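Local coordinates for glycoside Hydrolase Family 43_12 (Metagenome, PDB 7JVH), which probably hydrolyses glycosidic bonds in arabinose- or xylose-containing plant polysaccharides, as a metagenomic enzyme of glycoside hydrolase family 43, subfamily 12, at residues T139-C143 against A144-G148; S529-N533 against G534-N538. All blocks are in the same frame, centred on the assembly; numbering follows the deposited sequence.

Interaction 1: residues T139-C143 against A144-G148; sequences TTEFC and APCGG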
loop_
_atom_site.group_PDB
_atom_site.type_symbol
_atom_site.label_atom_id
_atom_site.label_comp_id
_atom_site.label_asym_id
_atom_site.label_seq_id
_atom_site.Cartn_x
_atom_site.Cartn_y
_atom_site.Cartn_z
ATOM N N THR A 139 14.127 2.289 -3.767
ATOM C CA THR A 139 12.902 2.222 -4.561
ATOM C C THR A 139 12.987 3.053 -5.850
ATOM O O THR A 139 13.999 3.704 -6.114
ATOM C CB THR A 139 11.714 2.704 -3.706
ATOM O OG1 THR A 139 10.491 2.468 -4.403
ATOM C CG2 THR A 139 11.840 4.169 -3.373
ATOM N N THR A 140 11.911 3.010 -6.644
ATOM C CA THR A 140 11.731 3.873 -7.807
ATOM C C THR A 140 10.633 4.892 -7.490
ATOM O O THR A 140 9.517 4.530 -7.091
ATOM C CB THR A 140 11.324 3.080 -9.054
ATOM O OG1 THR A 140 12.165 1.931 -9.195
ATOM C CG2 THR A 140 11.483 3.912 -10.305
ATOM N N GLU A 141 10.969 6.171 -7.654
ATOM C CA GLU A 141 10.075 7.278 -7.350
ATOM C C GLU A 141 9.725 8.002 -8.657
ATOM O O GLU A 141 10.446 8.880 -9.075
ATOM C CB GLU A 141 10.732 8.229 -6.333
ATOM C CG GLU A 141 9.999 9.558 -6.112
ATOM C CD GLU A 141 10.437 10.281 -4.864
ATOM O OE1 GLU A 141 9.869 10.018 -3.812
ATOM O OE2 GLU A 141 11.350 11.116 -4.933
ATOM N N PHE A 142 8.610 7.591 -9.277
ATOM C CA PHE A 142 8.093 8.150 -10.518
ATOM C C PHE A 142 7.273 9.387 -10.232
ATOM O O PHE A 142 6.081 9.425 -10.494
ATOM C CB PHE A 142 7.247 7.119 -11.282
ATOM C CG PHE A 142 8.053 6.020 -11.927
ATOM C CD1 PHE A 142 9.103 6.326 -12.816
ATOM C CD2 PHE A 142 7.776 4.683 -11.678
ATOM C CE1 PHE A 142 9.833 5.321 -13.425
ATOM C CE2 PHE A 142 8.518 3.671 -12.304
ATOM C CZ PHE A 142 9.534 3.996 -13.178
ATOM N N CYS A 143 7.940 10.387 -9.653
ATOM C CA CYS A 143 7.421 11.727 -9.409
ATOM C C CYS A 143 8.581 12.512 -8.794
ATOM O O CYS A 143 9.651 11.950 -8.589
ATOM C CB CYS A 143 6.163 11.713 -8.514
ATOM S SG CYS A 143 6.412 11.474 -6.728
ATOM N N ALA A 144 8.370 13.806 -8.525
ATOM C CA ALA A 144 9.392 14.661 -7.916
ATOM C C ALA A 144 9.673 14.228 -6.474
ATOM O O ALA A 144 8.803 13.639 -5.833
ATOM C CB ALA A 144 8.938 16.113 -7.976
ATOM N N PRO A 145 10.873 14.491 -5.897
ATOM C CA PRO A 145 11.981 15.156 -6.598
ATOM C C PRO A 145 12.850 14.294 -7.541
ATOM O O PRO A 145 13.567 14.849 -8.344
ATOM C CB PRO A 145 12.870 15.626 -5.434
ATOM C CG PRO A 145 12.633 14.613 -4.355
ATOM C CD PRO A 145 11.193 14.210 -4.486
ATOM N N CYS A 146 12.772 12.967 -7.426
ATOM C CA CYS A 146 13.753 12.055 -8.033
ATOM C C CYS A 146 13.436 11.599 -9.457
ATOM O O CYS A 146 14.320 11.482 -10.271
ATOM C CB CYS A 146 13.948 10.821 -7.141
ATOM S SG CYS A 146 14.779 11.186 -5.580
ATOM N N GLY A 147 12.168 11.300 -9.734
ATOM C CA GLY A 147 11.760 10.815 -11.038
ATOM C C GLY A 147 12.612 9.645 -11.469
ATOM O O GLY A 147 13.102 9.636 -12.570
ATOM N N GLY A 148 12.765 8.654 -10.586
ATOM C CA GLY A 148 13.490 7.432 -10.872
ATOM C C GLY A 148 14.067 6.763 -9.637
ATOM O O GLY A 148 13.684 7.055 -8.508
#
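Glu141 and Gly148 are joined by two backbone hydrogen bonds, an antiparallel hydrogen-bonded pair with CA atoms 4.9 Å apart. Glu141 N donates to Gly148 O at 3.0 Å and nearly straight (171°). The return bond, Gly148 N to Glu141 O at 2.8 Å, is bent to 132°. Glu141 O is gripped twice, since Cys143 N, at the end of an inverse gamma turn centred on Phe142, reaches it from the opposite face of the carbonyl plane to Gly148 N. Gly147 and Gly148 both face Glu141, which defines a G1 beta bulge where strand 134-142 turns into strand 148-154, two neighbouring strands of one four-stranded blade in the five-bladed beta-propeller of family 43. Glycine suits both bulge positions: Gly147 has positive phi, and the backbone angles of Gly148 would drive a beta carbon into the carbonyl O of Gly147. Inside the turn, Cys143 O accepts from Gly147 N at 2.8 Å. The carboxylate of Glu141 leans over the connection, its CG anti to the backbone N (chi1 170°) and the chain extended beyond; OE2 lies 3.1 Å from Pro145 CD, next to the cis peptide, and accepts a weak bond from Cys146 N at 3.4 Å. On the other side of the backbone, Thr140 CG2 sits on one face of the Phe142 ring, offset toward its rim, and packs 3.9 Å from Gly148 C, while Thr140 OG1 is hydrogen-bonded to Asn149 OD1.

Interaction 2: residues S529-N533 against G534-N538; sequences SYTLN and GEKKN
A beta hairpin at an edge of the concanavalin A-like C-terminal domain turns through Asn533 and Gly534 between strands 525-531 and 536-544, whose short segments run antiparallel at 161° with axes 4.8 Å apart. Tyr530 and Lys537 form the hydrogen-bonded pair. Tyr530 N donates to Lys537 O at 3.0 Å, and the return bond from Lys537 N to Tyr530 O is nearly straight (174°); both donors lie almost along the C=O axis. Nearer the turn, Leu532 N donates to Glu535 O at 3.2 Å. With CG set between the backbone N and the carbonyl carbon (chi1 65°), the Tyr530 ring swings across Lys537, where OH comes 3.5 Å from the aliphatic CD. The Tyr530 side chain also touches Leu517 and Ile508. Cutting Tyr530 back to alanine would probably leave the Lys537 methylenes without their aromatic partner and open a gap beside Leu517. Ser529, Thr531 and Lys536 share the opposite sheet face, Thr531 and Lys536 as a non-hydrogen-bonded pair. The extended Lys536 chain passes Thr531 OG1, 3.4 Å from CG, and continues until its CE lies 3.3 Å from Ser529 OG.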
loop_
_atom_site.group_PDB
_atom_site.type_symbol
_atom_site.label_atom_id
_atom_site.label_comp_id
_atom_site.label_asym_id
_atom_site.label_seq_id
_atom_site.Cartn_x
_atom_site.Cartn_y
_atom_site.Cartn_z
ATOM N N SER A 529 -25.302 7.753 4.203
ATOM C CA SER A 529 -26.314 8.176 5.139
ATOM C C SER A 529 -25.791 9.335 5.943
ATOM O O SER A 529 -24.573 9.573 5.990
ATOM C CB SER A 529 -26.698 7.030 6.096
ATOM O OG SER A 529 -25.649 6.729 7.018
ATOM N N TYR A 530 -26.729 10.031 6.599
ATOM C CA TYR A 530 -26.436 11.107 7.528
ATOM C C TYR A 530 -27.320 10.947 8.748
ATOM O O TYR A 530 -28.420 10.405 8.652
ATOM C CB TYR A 530 -26.650 12.473 6.874
ATOM C CG TYR A 530 -28.079 12.799 6.485
ATOM C CD1 TYR A 530 -28.689 12.166 5.415
ATOM C CD2 TYR A 530 -28.809 13.769 7.184
ATOM C CE1 TYR A 530 -29.985 12.469 5.052
ATOM C CE2 TYR A 530 -30.102 14.103 6.821
ATOM C CZ TYR A 530 -30.689 13.449 5.761
ATOM O OH TYR A 530 -31.975 13.743 5.409
ATOM N N THR A 531 -26.818 11.395 9.905
ATOM C CA THR A 531 -27.512 11.258 11.174
ATOM C C THR A 531 -27.488 12.610 11.864
ATOM O O THR A 531 -26.422 13.084 12.286
ATOM C CB THR A 531 -26.863 10.197 12.078
ATOM O OG1 THR A 531 -26.803 8.942 11.381
ATOM C CG2 THR A 531 -27.664 10.068 13.408
ATOM N N LEU A 532 -28.657 13.256 11.915
ATOM C CA LEU A 532 -28.797 14.571 12.500
ATOM C C LEU A 532 -29.591 14.371 13.789
ATOM O O LEU A 532 -29.546 13.299 14.378
ATOM C CB LEU A 532 -29.442 15.569 11.498
ATOM C CG LEU A 532 -28.887 16.999 11.540
ATOM C CD1 LEU A 532 -27.516 17.048 12.199
ATOM C CD2 LEU A 532 -28.853 17.640 10.156
ATOM N N ASN A 533 -30.294 15.418 14.239
ATOM C CA ASN A 533 -30.971 15.457 15.546
ATOM C C ASN A 533 -31.673 14.141 15.928
ATOM O O ASN A 533 -32.907 14.039 15.965
ATOM C CB ASN A 533 -31.922 16.665 15.618
ATOM C CG ASN A 533 -32.568 16.978 14.281
ATOM O OD1 ASN A 533 -33.157 16.100 13.653
ATOM N ND2 ASN A 533 -32.437 18.227 13.824
ATOM N N GLY A 534 -30.842 13.132 16.224
ATOM C CA GLY A 534 -31.267 11.819 16.666
ATOM C C GLY A 534 -31.152 10.742 15.591
ATOM O O GLY A 534 -30.446 9.735 15.749
ATOM N N GLU A 535 -31.865 10.979 14.482
ATOM C CA GLU A 535 -32.280 9.957 13.521
ATOM C C GLU A 535 -31.338 9.811 12.313
ATOM O O GLU A 535 -30.752 10.796 11.832
ATOM C CB GLU A 535 -33.692 10.305 13.053
ATOM C CG GLU A 535 -34.408 9.284 12.200
ATOM C CD GLU A 535 -35.657 9.869 11.533
ATOM O OE1 GLU A 535 -36.133 10.987 11.880
ATOM O OE2 GLU A 535 -36.175 9.181 10.634
ATOM N N LYS A 536 -31.215 8.572 11.820
ATOM C CA LYS A 536 -30.328 8.206 10.719
ATOM C C LYS A 536 -31.134 7.908 9.458
ATOM O O LYS A 536 -32.019 7.062 9.480
ATOM C CB LYS A 536 -29.513 6.968 11.081
ATOM C CG LYS A 536 -28.598 6.479 9.971
ATOM C CD LYS A 536 -27.797 5.266 10.414
ATOM C CE LYS A 536 -26.916 4.736 9.297
ATOM N NZ LYS A 536 -26.556 3.319 9.461
ATOM N N LYS A 537 -30.797 8.592 8.355
ATOM C CA LYS A 537 -31.477 8.437 7.077
ATOM C C LYS A 537 -30.470 8.182 5.971
ATOM O O LYS A 537 -29.414 8.805 5.921
ATOM C CB LYS A 537 -32.265 9.704 6.725
ATOM C CG LYS A 537 -33.263 10.150 7.774
ATOM C CD LYS A 537 -33.703 11.584 7.509
ATOM C CE LYS A 537 -34.993 11.938 8.246
ATOM N NZ LYS A 537 -35.017 13.372 8.629
ATOM N N ASN A 538 -30.810 7.241 5.084
ATOM C CA ASN A 538 -30.095 7.001 3.845
ATOM C C ASN A 538 -30.236 8.202 2.923
ATOM O O ASN A 538 -31.303 8.782 2.837
ATOM C CB ASN A 538 -30.663 5.769 3.144
ATOM C CG ASN A 538 -30.118 4.473 3.700
ATOM O OD1 ASN A 538 -29.247 4.476 4.569
ATOM N ND2 ASN A 538 -30.613 3.345 3.179
#

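Overall arrangement
Both interactions are local connections between consecutive antiparallel strands, but one belongs to the family 43 catalytic propeller and the other to the concanavalin A-like C-terminal domain, with centres 45 Å apart and nearest atoms about 34 Å apart. Interaction 1 is partly buried, its centre about 17 Å from that of the chain, and ties the two middle strands of a propeller blade. Interaction 2 is a surface contact, its centre about 33 Å from that of the chain. Their chemistry differs accordingly: residues 139-148 rely on a G1 beta bulge, paired main-chain bonds at one carbonyl and a carboxylate turned over the loop, whereas residues 529-538 keep regular strand pairing and pack aliphatic lysine stems against tyrosine, threonine and serine.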